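Local coordinates for protein ribonucleoside-diphosphate reductase (PDB 5IM3) that probably reduces ribonucleoside diphosphates to the deoxyribonucleotides needed for DNA synthesis, and takes up the allosteric nucleotide dATP in an ATP cone, at residues Ala56-Val60 and Lys116-Tyr121; Glu267-Val271 and Phe308-Asp312; Arg325-Leu330 and Thr359-Thr365; Cys569-Ser573 and Ser727-Leu731; Val742-Glu746 and Ser864-Trp869. All blocks are in the same frame, centred on the assembly; numbering follows the deposited sequence.

Contact 1: residues Ala56-Val60 and Lys116-Tyr121; sequences AFLAV and KVARDY. With DTP (2'-deoxyadenosine 5'-triphosphate), chain D.
Val117 turns CG1 away from its own backbone N (chi1 -176°), which sends that methyl in between Ala56 and Phe57; a similar turn at Tyr121 (chi1 -165°) swings the phenol past Ala56 to the nucleotide. CG1 of Val117 sits over the middle of the Phe57 ring, 4.0 Å from its centroid, as a CH-pi contact, and touches Ala56 CB at 3.7 Å. The other methyl of Val117, CG2, packs on Val60 CG2 at 3.7 Å. Here segments 56-60 and 116-121, on helices 46-60 and 115-138, cross at 105° inside an ATP cone, the regulatory nucleotide-binding domain of this enzyme family. The same crossing forms part of a dATP pocket. Ala56 CB meets the edge of the Tyr121 ring in its plane, while one face of that ring carries the deoxyribose, with C2' of the dATP 3.6 Å above its centre. Ala59 CB lies against the adenine, 3.5 Å from N1 of the dATP. The Tyr121 hydroxyl is hydrogen-bonded to Gln102 and makes a weak hydrogen bond to a second dATP, so one side chain serves two nucleotides. Helix 69-88 also packs on Phe57, and Arg119 forms salt bridges with Glu106 and Glu126 of the second subunit.

Contact 2: residues Glu267-Val271 and Phe308-Asp312; sequences EFELV and FIHKD
Lys311 lays its aliphatic chain across one face of the Phe268 ring, the two side chains running at about a right angle. CD of Lys311 is 3.4 Å from the centroid of the Phe268 ring and almost straight above it, a close CH-pi contact, and CE of Lys311 follows at 3.5 Å from Phe268 CD1. The chain leaves the backbone extended, CG opposite the backbone N (chi1 -179°), and bends only at its last torsion (65°). That bend holds Lys311 NZ 4.5 Å from the centroid of the Phe268 ring, off-centre, in a cation-pi interaction. Beside this pair, Leu270 and Ile309 lie alongside each other, pointing opposite ways: Leu270 CB meets Ile309 CG2 at 3.9 Å, while Leu270 CD1 comes to 3.4 Å from the carbonyl O of His310. Both side chains also rest on Phe316. Phe268 and Leu270 reach the short strand 310-311 because helix 250-267 ends in a Schellman motif, with Glu269 at positive phi as its C-prime residue. Chemically, this surface contact between a helix end and a small hairpin relies on methylene groups against an aromatic face, with an ammonium group at the rim, so dispersion probably contributes more than directed polar bonding.

Contact 3: residues Arg325-Leu330 and Thr359-Thr365; sequences RVAMGL and TLFNAGT
Arg325 donates from NH1 to the carbonyl O of Ala363 at 2.8 Å, and this one bond ties helix 319-330 to the turn that follows helix 357-362. The oxygen lies close to the guanidinium plane and receives the nitrogen nearly end-on (C=O...N 162°), although the N-H is bent at 142°. With CG opposite the backbone N and chi2 extended, CG and CD of Arg325 lie alongside the Ala363 carbonyl, and the bend at chi3 (73°) turns the guanidinium so that NH1 meets its O. Next to this bond the two backbones come into direct touch: the CA atoms of Gly329 and Gly364 are 3.7 Å apart, a spacing possible because neither residue carries a side chain. Val326 fills the adjoining groove, its CG1 meeting Ala363 CB at 3.9 Å and Leu360 CD2 at 4.2 Å. Beyond it the Leu330 and Thr359 side chains cross at about a right angle, Leu330 CD2 meeting Thr359 CG2 at 3.9 Å. Further out, the partners are themselves held. Glu317 makes a salt bridge to NE of Arg325, and Thr359 OG1 is hydrogen-bonded to the carbonyl of Leu370. Thr365 OG1 donates to Asn362 O at 2.6 Å on a lone pair in the carbonyl plane, and the same oxygen also accepts Thr365 N. Helix 337-349 packs on Val326 and Leu330, and helix 620-640 on Leu330 and Thr359. These features make a type II beta turn from Asn362 to Thr365, with the usual glycine at its third position, docked on a glycine of a neighbouring helix in the buried interior of the all-alpha domain.

Contact 4: residues Cys569-Ser573 and Ser727-Leu731; sequences CNLRS and SEKKL
Arg572 and Glu728 make up the dense half of this contact, stacked flat on one another with guanidinium and carboxylate planes only 6° apart. CG of Glu728 sits 3.2 Å above the guanidinium plane of Arg572, toward its rim, and the bend at chi2 (-81°) carries the carboxylate over the guanidinium. The salt bridge from Arg572 NH1 to Glu728 OE2 measures 3.2 Å, yet the oxygen stands well out of the guanidinium plane and no N-H points at it. At the edge of the same group, NE of Arg572 lies 3.2 Å from Ser727 CB. The N-H groups serve other partners: NH1 bonds to the carbonyl of Gln867, and NH2 bonds weakly to those of Pro724 and Lys868. The looser half lies toward the surface, where Leu571 is partly exposed. Leu571 CD1 meets Leu731 CD1 at 3.8 Å, and Leu731 CD2 reaches back to Arg572 CD at 4.0 Å, while Lys729 and Lys730 on the same helix are exposed. Thus the end of helix 566-571 is joined to helix 724-735 within the barrel domain through a buried arginine whose directed bonds go to backbone carbonyls, while the carboxylate over its face probably balances the charge by electrostatics alone.

Contact 5: residues Val742-Glu746 and Ser864-Trp869; sequences VDLSE and SRRQKW
The guanidinium of Arg865 carries Asp743 on one face, CB of the aspartate standing 3.4 Å above the plane and over its centre. The carboxylate of Asp743 is stacked there too, 27° from parallel, with OD2 making a salt bridge to Arg865 NH2 at 3.4 Å. A second flat group, the indole of Trp869, is met edge-on by the other segment: Ser745 O lies 3.6 Å from its CZ2, and Glu746 CG lies 3.9 Å from its CH2. Lys868 CB sits over the rim of one indole face, and Trp750 meets the ring with nearly parallel planes. In the loop 742-746, Asp743 forms an Asx turn, its OD1 accepting the backbone N of Ser745 at 2.8 Å from above the carboxylate plane, while the hydroxyl of Ser745 takes the syn lone pair at 2.7 Å. The turn shapes the loop, and the salt bridges of Asp743 to Arg865 and Lys868 join it to segment 864-869 within the barrel domain. Asp743 OD1 also faces Lys868 NZ at 3.1 Å, with a weak hydrogen bond, and a further weak bond runs from NZ to Ser745 O. The lysine folds at chi3 (-54°) to bring its ammonium to these oxygens. Beside its chain, Val742 CG2 packs on Ser864 OG, a hydroxyl hydrogen-bonded to Arg898 O. Asp686 makes a salt bridge to Lys868 NZ and accepts a hydrogen bond from Trp869 NE1.

How the contacts relate
Contact 1 stands apart in an ATP cone, its centre more than 70 Å from every other, and is the one that borders a bound dATP. The remaining four fall into two touching pairs. Contacts 2 and 3 adjoin where Ile309 packs on Arg325 and the loop 267-271 meets the turn at Gly364 and Thr365; the first is a surface contact of lysine on phenylalanine, the second buried and close at the backbone. Contacts 4 and 5 share the barrel domain: Arg572 and Glu728 of contact 4 lean on segment 864-869 and Val742 of contact 5. Contact 4 is buried and contact 5 only partly so, yet both stack a carboxylate side chain on a guanidinium.

Contact 1: residues Ala56-Val60 and Lys116-Tyr121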
# COMPACT_ATOMS: atom_id res chain seq x y z
N ALA A 56 -45.44 42.74 8.33
CA ALA A 56 -44.02 43.03 8.12
C ALA A 56 -43.72 43.38 6.67
O ALA A 56 -42.83 44.20 6.41
CB ALA A 56 -43.17 41.83 8.56
N PHE A 57 -44.44 42.78 5.72
CA PHE A 57 -44.25 43.17 4.32
C PHE A 57 -44.76 44.58 4.08
O PHE A 57 -44.09 45.38 3.41
CB PHE A 57 -44.96 42.17 3.40
CG PHE A 57 -44.13 40.98 3.04
CD1 PHE A 57 -43.25 41.02 1.97
CD2 PHE A 57 -44.22 39.80 3.77
CE1 PHE A 57 -42.49 39.92 1.63
CE2 PHE A 57 -43.46 38.70 3.45
CZ PHE A 57 -42.59 38.76 2.38
N LEU A 58 -45.93 44.91 4.62
CA LEU A 58 -46.49 46.25 4.44
C LEU A 58 -45.72 47.31 5.20
O LEU A 58 -45.92 48.50 4.93
CB LEU A 58 -47.95 46.26 4.87
CG LEU A 58 -48.93 45.66 3.85
CD1 LEU A 58 -50.29 45.45 4.48
CD2 LEU A 58 -49.03 46.56 2.61
N ALA A 59 -44.84 46.92 6.12
CA ALA A 59 -44.05 47.91 6.85
C ALA A 59 -42.85 48.37 6.02
O ALA A 59 -42.55 49.57 5.98
CB ALA A 59 -43.58 47.33 8.18
N VAL A 60 -42.17 47.44 5.36
CA VAL A 60 -41.00 47.81 4.57
C VAL A 60 -41.41 48.37 3.22
O VAL A 60 -40.75 49.27 2.69
CB VAL A 60 -40.06 46.60 4.43
CG1 VAL A 60 -39.79 45.98 5.80
CG2 VAL A 60 -40.64 45.57 3.48
N LYS A 116 -34.79 42.12 4.07
CA LYS A 116 -35.32 43.37 4.59
C LYS A 116 -36.59 43.15 5.41
O LYS A 116 -36.83 43.84 6.40
CB LYS A 116 -35.59 44.35 3.45
CG LYS A 116 -34.35 44.70 2.64
CD LYS A 116 -34.67 45.65 1.49
CE LYS A 116 -33.43 45.95 0.66
NZ LYS A 116 -33.71 46.89 -0.46
N VAL A 117 -37.42 42.18 5.01
CA VAL A 117 -38.63 41.91 5.77
C VAL A 117 -38.30 41.13 7.04
O VAL A 117 -38.87 41.38 8.10
CB VAL A 117 -39.67 41.16 4.91
CG1 VAL A 117 -40.96 40.96 5.69
CG2 VAL A 117 -39.95 41.92 3.62
N ALA A 118 -37.36 40.18 6.94
CA ALA A 118 -36.99 39.39 8.11
C ALA A 118 -36.39 40.28 9.20
O ALA A 118 -36.74 40.16 10.37
CB ALA A 118 -36.01 38.29 7.72
N ARG A 119 -35.48 41.18 8.82
CA ARG A 119 -34.79 41.99 9.82
C ARG A 119 -35.74 42.99 10.47
O ARG A 119 -35.63 43.27 11.66
CB ARG A 119 -33.59 42.70 9.20
CG ARG A 119 -33.90 44.01 8.50
CD ARG A 119 -32.70 44.53 7.73
NE ARG A 119 -31.47 44.52 8.53
CZ ARG A 119 -31.11 45.49 9.37
NH1 ARG A 119 -31.88 46.55 9.54
NH2 ARG A 119 -29.97 45.38 10.05
N ASP A 120 -36.68 43.53 9.70
CA ASP A 120 -37.66 44.43 10.30
C ASP A 120 -38.66 43.65 11.15
O ASP A 120 -39.21 44.20 12.11
CB ASP A 120 -38.37 45.25 9.22
CG ASP A 120 -37.47 46.32 8.64
OD1 ASP A 120 -36.92 47.12 9.43
OD2 ASP A 120 -37.28 46.35 7.40
N TYR A 121 -38.90 42.38 10.81
CA TYR A 121 -39.68 41.52 11.69
C TYR A 121 -38.96 41.32 13.02
O TYR A 121 -39.56 41.45 14.09
CB TYR A 121 -39.95 40.18 11.00
CG TYR A 121 -41.05 39.37 11.65
CD1 TYR A 121 -40.80 38.62 12.79
CD2 TYR A 121 -42.33 39.35 11.12
CE1 TYR A 121 -41.80 37.87 13.39
CE2 TYR A 121 -43.34 38.60 11.71
CZ TYR A 121 -43.06 37.87 12.85
OH TYR A 121 -44.06 37.13 13.44
PG DTP D . -47.19 42.52 21.48
O1G DTP D . -48.37 41.83 21.02
O2G DTP D . -47.26 44.01 21.33
O3G DTP D . -46.81 42.18 22.89
PB DTP D . -45.84 41.25 19.25
O1B DTP D . -46.74 40.08 19.26
O2B DTP D . -44.41 40.80 18.98
O3B DTP D . -45.94 42.06 20.61
PA DTP D . -47.76 42.57 17.55
O1A DTP D . -47.90 44.00 17.20
O2A DTP D . -48.84 42.12 18.55
O3A DTP D . -46.31 42.30 18.15
O5' DTP D . -47.79 41.58 16.33
C5' DTP D . -47.11 41.95 15.11
C4' DTP D . -46.11 40.90 14.69
O4' DTP D . -45.95 40.96 13.25
C3' DTP D . -44.71 41.06 15.29
O3' DTP D . -44.32 39.86 15.97
C2' DTP D . -43.80 41.30 14.10
C1' DTP D . -44.74 41.61 12.95
N9 DTP D . -45.00 43.04 12.73
C8 DTP D . -46.12 43.76 13.02
N7 DTP D . -46.02 45.04 12.75
C5 DTP D . -44.74 45.16 12.23
C6 DTP D . -44.01 46.27 11.76
N6 DTP D . -44.47 47.53 11.79
N1 DTP D . -42.77 46.05 11.29
C2 DTP D . -42.29 44.80 11.31
N3 DTP D . -42.87 43.69 11.75
C4 DTP D . -44.10 43.94 12.21

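Contact 2: residues Glu267-Val271 and Phe308-Asp312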
# COMPACT_ATOMS: atom_id res chain seq x y z
N GLU A 267 5.65 12.22 66.76
CA GLU A 267 4.83 11.29 67.52
C GLU A 267 4.38 10.12 66.65
O GLU A 267 4.45 8.96 67.05
CB GLU A 267 3.62 12.02 68.11
CG GLU A 267 2.62 11.13 68.82
CD GLU A 267 1.44 11.90 69.38
OE1 GLU A 267 1.56 13.14 69.54
OE2 GLU A 267 0.40 11.28 69.65
N PHE A 268 3.91 10.42 65.44
CA PHE A 268 3.46 9.40 64.50
C PHE A 268 4.59 8.85 63.64
O PHE A 268 4.33 8.09 62.70
CB PHE A 268 2.35 9.97 63.61
CG PHE A 268 1.18 10.51 64.38
CD1 PHE A 268 0.62 9.77 65.41
CD2 PHE A 268 0.65 11.76 64.10
CE1 PHE A 268 -0.46 10.26 66.13
CE2 PHE A 268 -0.42 12.25 64.82
CZ PHE A 268 -0.98 11.50 65.84
N GLU A 269 5.84 9.20 63.96
CA GLU A 269 7.01 8.71 63.23
C GLU A 269 6.93 9.06 61.74
O GLU A 269 7.47 8.34 60.90
CB GLU A 269 7.19 7.21 63.42
CG GLU A 269 7.43 6.80 64.87
CD GLU A 269 7.73 5.32 65.02
OE1 GLU A 269 7.70 4.60 64.00
OE2 GLU A 269 7.99 4.88 66.16
N LEU A 270 6.27 10.17 61.42
CA LEU A 270 6.24 10.70 60.06
C LEU A 270 7.29 11.76 59.81
O LEU A 270 7.58 12.07 58.65
CB LEU A 270 4.85 11.29 59.75
CG LEU A 270 3.70 10.28 59.76
CD1 LEU A 270 2.36 10.99 59.75
CD2 LEU A 270 3.82 9.32 58.58
N VAL A 271 7.87 12.32 60.88
CA VAL A 271 8.93 13.31 60.80
C VAL A 271 10.09 12.83 61.66
O VAL A 271 9.88 12.28 62.75
CB VAL A 271 8.44 14.70 61.27
CG1 VAL A 271 9.58 15.70 61.33
CG2 VAL A 271 7.33 15.21 60.35
N PHE A 308 2.51 16.67 50.76
CA PHE A 308 2.25 17.08 52.13
C PHE A 308 2.06 15.87 53.04
O PHE A 308 1.37 14.91 52.68
CB PHE A 308 1.02 17.98 52.20
CG PHE A 308 1.22 19.36 51.61
CD1 PHE A 308 2.49 19.85 51.36
CD2 PHE A 308 0.13 20.16 51.31
CE1 PHE A 308 2.67 21.11 50.82
CE2 PHE A 308 0.30 21.42 50.77
CZ PHE A 308 1.57 21.89 50.53
N ILE A 309 2.68 15.92 54.22
CA ILE A 309 2.54 14.84 55.19
C ILE A 309 1.11 14.80 55.70
O ILE A 309 0.43 15.83 55.84
CB ILE A 309 3.54 15.03 56.35
CG1 ILE A 309 4.98 14.99 55.84
CG2 ILE A 309 3.33 13.96 57.42
CD1 ILE A 309 5.40 13.68 55.25
N HIS A 310 0.63 13.58 55.98
CA HIS A 310 -0.77 13.37 56.32
C HIS A 310 -0.90 12.17 57.25
O HIS A 310 0.01 11.35 57.37
CB HIS A 310 -1.60 13.13 55.05
CG HIS A 310 -1.03 12.06 54.16
ND1 HIS A 310 -1.35 10.73 54.30
CD2 HIS A 310 -0.15 12.13 53.14
CE1 HIS A 310 -0.70 10.02 53.40
NE2 HIS A 310 0.04 10.85 52.68
N LYS A 311 -2.05 12.09 57.92
CA LYS A 311 -2.39 10.94 58.73
C LYS A 311 -3.90 10.73 58.67
O LYS A 311 -4.67 11.68 58.78
CB LYS A 311 -1.95 11.10 60.19
CG LYS A 311 -2.30 9.88 61.03
CD LYS A 311 -1.72 9.96 62.43
CE LYS A 311 -1.85 8.63 63.15
NZ LYS A 311 -1.05 7.55 62.51
N ASP A 312 -4.31 9.47 58.52
CA ASP A 312 -5.72 9.12 58.39
C ASP A 312 -6.37 9.88 57.24
O ASP A 312 -7.55 10.25 57.31
CB ASP A 312 -6.48 9.38 59.69
CG ASP A 312 -5.89 8.62 60.88
OD1 ASP A 312 -5.41 7.49 60.69
OD2 ASP A 312 -5.92 9.17 62.00

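Contact 3: residues Arg325-Leu330 and Thr359-Thr365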
# COMPACT_ATOMS: atom_id res chain seq x y z
N ARG A 325 10.19 22.07 56.49
CA ARG A 325 10.62 20.71 56.81
C ARG A 325 11.75 20.27 55.90
O ARG A 325 12.74 19.68 56.36
CB ARG A 325 9.46 19.72 56.70
CG ARG A 325 9.96 18.29 56.40
CD ARG A 325 8.89 17.24 56.51
NE ARG A 325 7.93 17.28 55.41
CZ ARG A 325 8.12 16.72 54.22
NH1 ARG A 325 9.25 16.08 53.93
NH2 ARG A 325 7.18 16.80 53.29
N VAL A 326 11.61 20.51 54.60
CA VAL A 326 12.66 20.10 53.66
C VAL A 326 13.95 20.83 53.98
O VAL A 326 15.03 20.23 54.01
CB VAL A 326 12.20 20.35 52.21
CG1 VAL A 326 13.26 19.87 51.23
CG2 VAL A 326 10.88 19.66 51.94
N ALA A 327 13.85 22.13 54.25
CA ALA A 327 15.03 22.92 54.60
C ALA A 327 15.68 22.37 55.86
O ALA A 327 16.91 22.22 55.92
CB ALA A 327 14.64 24.38 54.78
N MET A 328 14.88 22.08 56.89
CA MET A 328 15.42 21.52 58.13
C MET A 328 16.08 20.18 57.87
O MET A 328 17.20 19.92 58.32
CB MET A 328 14.31 21.39 59.17
CG MET A 328 13.78 22.72 59.73
SD MET A 328 12.22 22.55 60.63
CE MET A 328 12.77 21.77 62.14
N GLY A 329 15.39 19.30 57.14
CA GLY A 329 15.96 17.99 56.84
C GLY A 329 17.29 18.07 56.13
O GLY A 329 18.17 17.23 56.34
N LEU A 330 17.47 19.08 55.28
CA LEU A 330 18.73 19.28 54.58
C LEU A 330 19.79 19.94 55.44
O LEU A 330 20.95 19.99 55.02
CB LEU A 330 18.50 20.11 53.32
CG LEU A 330 17.70 19.42 52.21
CD1 LEU A 330 17.43 20.38 51.06
CD2 LEU A 330 18.42 18.17 51.70
N THR A 359 14.08 14.37 47.28
CA THR A 359 14.43 15.25 48.39
C THR A 359 13.18 15.89 48.98
O THR A 359 12.96 15.83 50.20
CB THR A 359 15.43 16.32 47.94
OG1 THR A 359 16.67 15.70 47.60
CG2 THR A 359 15.67 17.34 49.04
N LEU A 360 12.35 16.49 48.13
CA LEU A 360 11.12 17.11 48.61
C LEU A 360 10.27 16.13 49.41
O LEU A 360 9.66 16.51 50.41
CB LEU A 360 10.31 17.64 47.42
CG LEU A 360 10.90 18.86 46.70
CD1 LEU A 360 10.01 19.22 45.53
CD2 LEU A 360 11.04 20.04 47.67
N PHE A 361 10.24 14.87 48.99
CA PHE A 361 9.34 13.91 49.62
C PHE A 361 9.89 13.36 50.93
O PHE A 361 9.12 13.11 51.87
CB PHE A 361 9.05 12.76 48.65
CG PHE A 361 7.90 11.89 49.07
CD1 PHE A 361 8.11 10.75 49.83
CD2 PHE A 361 6.60 12.23 48.73
CE1 PHE A 361 7.05 9.95 50.22
CE2 PHE A 361 5.53 11.44 49.12
CZ PHE A 361 5.76 10.30 49.87
N ASN A 362 11.21 13.17 51.03
CA ASN A 362 11.79 12.43 52.13
C ASN A 362 12.63 13.25 53.09
O ASN A 362 12.86 12.80 54.21
CB ASN A 362 12.65 11.28 51.59
CG ASN A 362 11.83 10.25 50.86
OD1 ASN A 362 10.73 9.90 51.29
ND2 ASN A 362 12.35 9.75 49.75
N ALA A 363 13.09 14.43 52.69
CA ALA A 363 13.90 15.24 53.60
C ALA A 363 13.11 15.52 54.87
O ALA A 363 11.92 15.84 54.81
CB ALA A 363 14.32 16.55 52.92
N GLY A 364 13.77 15.36 56.01
CA GLY A 364 13.14 15.58 57.30
C GLY A 364 12.40 14.39 57.86
O GLY A 364 11.77 14.52 58.92
N THR A 365 12.44 13.24 57.19
CA THR A 365 11.81 12.01 57.66
C THR A 365 12.88 10.97 58.00
O THR A 365 14.05 11.11 57.63
CB THR A 365 10.87 11.43 56.60
OG1 THR A 365 11.63 10.88 55.52
CG2 THR A 365 9.93 12.50 56.05

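Contact 4: residues Cys569-Ser573 and Ser727-Leu731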
# COMPACT_ATOMS: atom_id res chain seq x y z
N CYS A 569 31.21 11.55 26.59
CA CYS A 569 30.94 11.35 28.01
C CYS A 569 32.21 11.01 28.78
O CYS A 569 32.32 11.34 29.97
CB CYS A 569 29.91 10.23 28.21
SG CYS A 569 28.24 10.61 27.65
N ASN A 570 33.17 10.34 28.14
CA ASN A 570 34.38 9.92 28.84
C ASN A 570 35.51 10.93 28.71
O ASN A 570 36.19 11.21 29.70
CB ASN A 570 34.85 8.55 28.32
CG ASN A 570 34.18 7.39 29.02
OD1 ASN A 570 34.57 7.01 30.12
ND2 ASN A 570 33.17 6.82 28.38
N LEU A 571 35.72 11.47 27.51
CA LEU A 571 36.80 12.42 27.31
C LEU A 571 36.58 13.71 28.09
O LEU A 571 37.55 14.39 28.45
CB LEU A 571 36.95 12.73 25.82
CG LEU A 571 37.53 11.59 24.97
CD1 LEU A 571 37.31 11.85 23.50
CD2 LEU A 571 39.01 11.42 25.27
N ARG A 572 35.33 14.06 28.36
CA ARG A 572 35.01 15.28 29.10
C ARG A 572 34.66 15.01 30.56
O ARG A 572 34.38 15.96 31.30
CB ARG A 572 33.85 16.01 28.42
CG ARG A 572 34.10 16.31 26.95
CD ARG A 572 33.05 17.27 26.39
NE ARG A 572 33.01 18.52 27.13
CZ ARG A 572 32.07 19.44 27.00
NH1 ARG A 572 31.08 19.26 26.13
NH2 ARG A 572 32.12 20.55 27.72
N SER A 573 34.68 13.75 30.98
CA SER A 573 34.41 13.44 32.38
C SER A 573 35.55 13.95 33.25
O SER A 573 36.72 13.68 32.94
CB SER A 573 34.23 11.94 32.57
OG SER A 573 34.06 11.61 33.93
N SER A 727 37.30 21.13 28.03
CA SER A 727 36.96 19.78 27.59
C SER A 727 36.49 19.77 26.14
O SER A 727 36.83 18.86 25.38
CB SER A 727 35.88 19.18 28.50
OG SER A 727 36.30 19.13 29.85
N GLU A 728 35.70 20.77 25.75
CA GLU A 728 35.24 20.86 24.36
C GLU A 728 36.42 20.97 23.41
O GLU A 728 36.43 20.32 22.35
CB GLU A 728 34.32 22.07 24.18
CG GLU A 728 32.91 21.87 24.70
CD GLU A 728 32.03 21.12 23.72
OE1 GLU A 728 30.94 21.63 23.39
OE2 GLU A 728 32.41 20.01 23.29
N LYS A 729 37.42 21.78 23.75
CA LYS A 729 38.57 21.97 22.87
C LYS A 729 39.32 20.67 22.65
O LYS A 729 39.64 20.30 21.52
CB LYS A 729 39.49 23.05 23.44
CG LYS A 729 38.91 24.45 23.39
CD LYS A 729 39.93 25.50 23.80
CE LYS A 729 39.44 26.90 23.50
NZ LYS A 729 40.47 27.94 23.77
N LYS A 730 39.62 19.95 23.74
CA LYS A 730 40.33 18.68 23.61
C LYS A 730 39.49 17.66 22.85
O LYS A 730 40.04 16.84 22.10
CB LYS A 730 40.71 18.14 24.99
CG LYS A 730 42.06 18.65 25.49
CD LYS A 730 42.43 18.03 26.83
CE LYS A 730 43.85 18.39 27.24
NZ LYS A 730 44.03 19.87 27.35
N LEU A 731 38.17 17.68 23.03
CA LEU A 731 37.31 16.77 22.29
C LEU A 731 37.45 16.98 20.79
O LEU A 731 37.50 16.02 20.02
CB LEU A 731 35.85 16.94 22.73
CG LEU A 731 34.80 16.12 21.98
CD1 LEU A 731 35.07 14.63 22.12
CD2 LEU A 731 33.40 16.46 22.48

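Contact 5: residues Val742-Glu746 and Ser864-Trp869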
# COMPACT_ATOMS: atom_id res chain seq x y z
N VAL A 742 31.84 22.84 16.98
CA VAL A 742 31.05 23.44 18.04
C VAL A 742 31.58 24.85 18.30
O VAL A 742 32.78 25.10 18.19
CB VAL A 742 31.09 22.58 19.33
CG1 VAL A 742 32.51 22.30 19.76
CG2 VAL A 742 30.31 23.26 20.46
N ASP A 743 30.66 25.76 18.61
CA ASP A 743 31.04 27.13 18.94
C ASP A 743 31.87 27.15 20.22
O ASP A 743 31.59 26.43 21.18
CB ASP A 743 29.80 27.99 19.11
CG ASP A 743 30.13 29.43 19.41
OD1 ASP A 743 30.37 29.75 20.60
OD2 ASP A 743 30.15 30.25 18.47
N LEU A 744 32.91 27.98 20.23
CA LEU A 744 33.84 28.07 21.36
C LEU A 744 33.88 29.46 21.97
O LEU A 744 34.83 29.80 22.67
CB LEU A 744 35.24 27.63 20.92
CG LEU A 744 35.71 26.22 21.29
CD1 LEU A 744 34.65 25.17 21.01
CD2 LEU A 744 36.99 25.89 20.53
N SER A 745 32.85 30.28 21.73
CA SER A 745 32.86 31.65 22.22
C SER A 745 32.69 31.69 23.73
O SER A 745 32.16 30.77 24.35
CB SER A 745 31.75 32.47 21.55
OG SER A 745 30.47 32.03 21.97
N GLU A 746 33.17 32.78 24.33
CA GLU A 746 33.14 32.98 25.77
C GLU A 746 32.87 34.45 26.06
O GLU A 746 33.42 35.33 25.40
CB GLU A 746 34.46 32.56 26.42
CG GLU A 746 34.90 31.15 26.08
CD GLU A 746 36.26 30.80 26.66
OE1 GLU A 746 36.87 29.81 26.20
OE2 GLU A 746 36.72 31.53 27.57
N SER A 864 23.77 22.07 22.13
CA SER A 864 25.21 21.99 21.88
C SER A 864 25.96 23.06 22.66
O SER A 864 27.04 22.80 23.21
CB SER A 864 25.50 22.12 20.39
OG SER A 864 26.89 22.15 20.14
N ARG A 865 25.43 24.28 22.70
CA ARG A 865 26.14 25.36 23.38
C ARG A 865 25.98 25.29 24.89
O ARG A 865 26.88 25.71 25.62
CB ARG A 865 25.66 26.71 22.86
CG ARG A 865 26.30 27.10 21.55
CD ARG A 865 25.30 27.82 20.69
NE ARG A 865 25.83 28.16 19.37
CZ ARG A 865 26.51 29.27 19.10
NH1 ARG A 865 26.77 30.15 20.05
NH2 ARG A 865 26.94 29.49 17.86
N ARG A 866 24.85 24.76 25.38
CA ARG A 866 24.73 24.52 26.81
C ARG A 866 25.72 23.46 27.26
O ARG A 866 26.31 23.57 28.34
CB ARG A 866 23.30 24.11 27.16
CG ARG A 866 22.31 25.26 27.15
CD ARG A 866 20.94 24.83 27.66
NE ARG A 866 20.32 23.87 26.76
CZ ARG A 866 19.45 24.18 25.80
NH1 ARG A 866 19.07 25.44 25.62
NH2 ARG A 866 18.95 23.22 25.03
N GLN A 867 25.94 22.44 26.43
CA GLN A 867 26.83 21.34 26.78
C GLN A 867 28.29 21.78 26.89
O GLN A 867 29.10 21.04 27.45
CB GLN A 867 26.71 20.22 25.75
CG GLN A 867 27.39 18.91 26.15
CD GLN A 867 26.93 18.40 27.50
OE1 GLN A 867 25.82 17.88 27.62
NE2 GLN A 867 27.77 18.54 28.51
N LYS A 868 28.64 22.95 26.37
CA LYS A 868 30.02 23.42 26.49
C LYS A 868 30.38 23.71 27.93
O LYS A 868 31.56 23.65 28.30
CB LYS A 868 30.23 24.68 25.66
CG LYS A 868 29.65 24.63 24.28
CD LYS A 868 30.02 25.86 23.47
CE LYS A 868 29.65 27.16 24.18
NZ LYS A 868 30.07 28.35 23.40
N TRP A 869 29.39 24.05 28.75
CA TRP A 869 29.62 24.48 30.12
C TRP A 869 29.22 23.43 31.15
O TRP A 869 29.61 23.54 32.31
CB TRP A 869 28.85 25.78 30.39
CG TRP A 869 29.04 26.79 29.30
CD1 TRP A 869 28.14 27.15 28.34
CD2 TRP A 869 30.22 27.57 29.05
NE1 TRP A 869 28.68 28.11 27.51
CE2 TRP A 869 29.96 28.38 27.93
CE3 TRP A 869 31.47 27.65 29.67
CZ2 TRP A 869 30.90 29.27 27.41
CZ3 TRP A 869 32.40 28.54 29.16
CH2 TRP A 869 32.11 29.33 28.04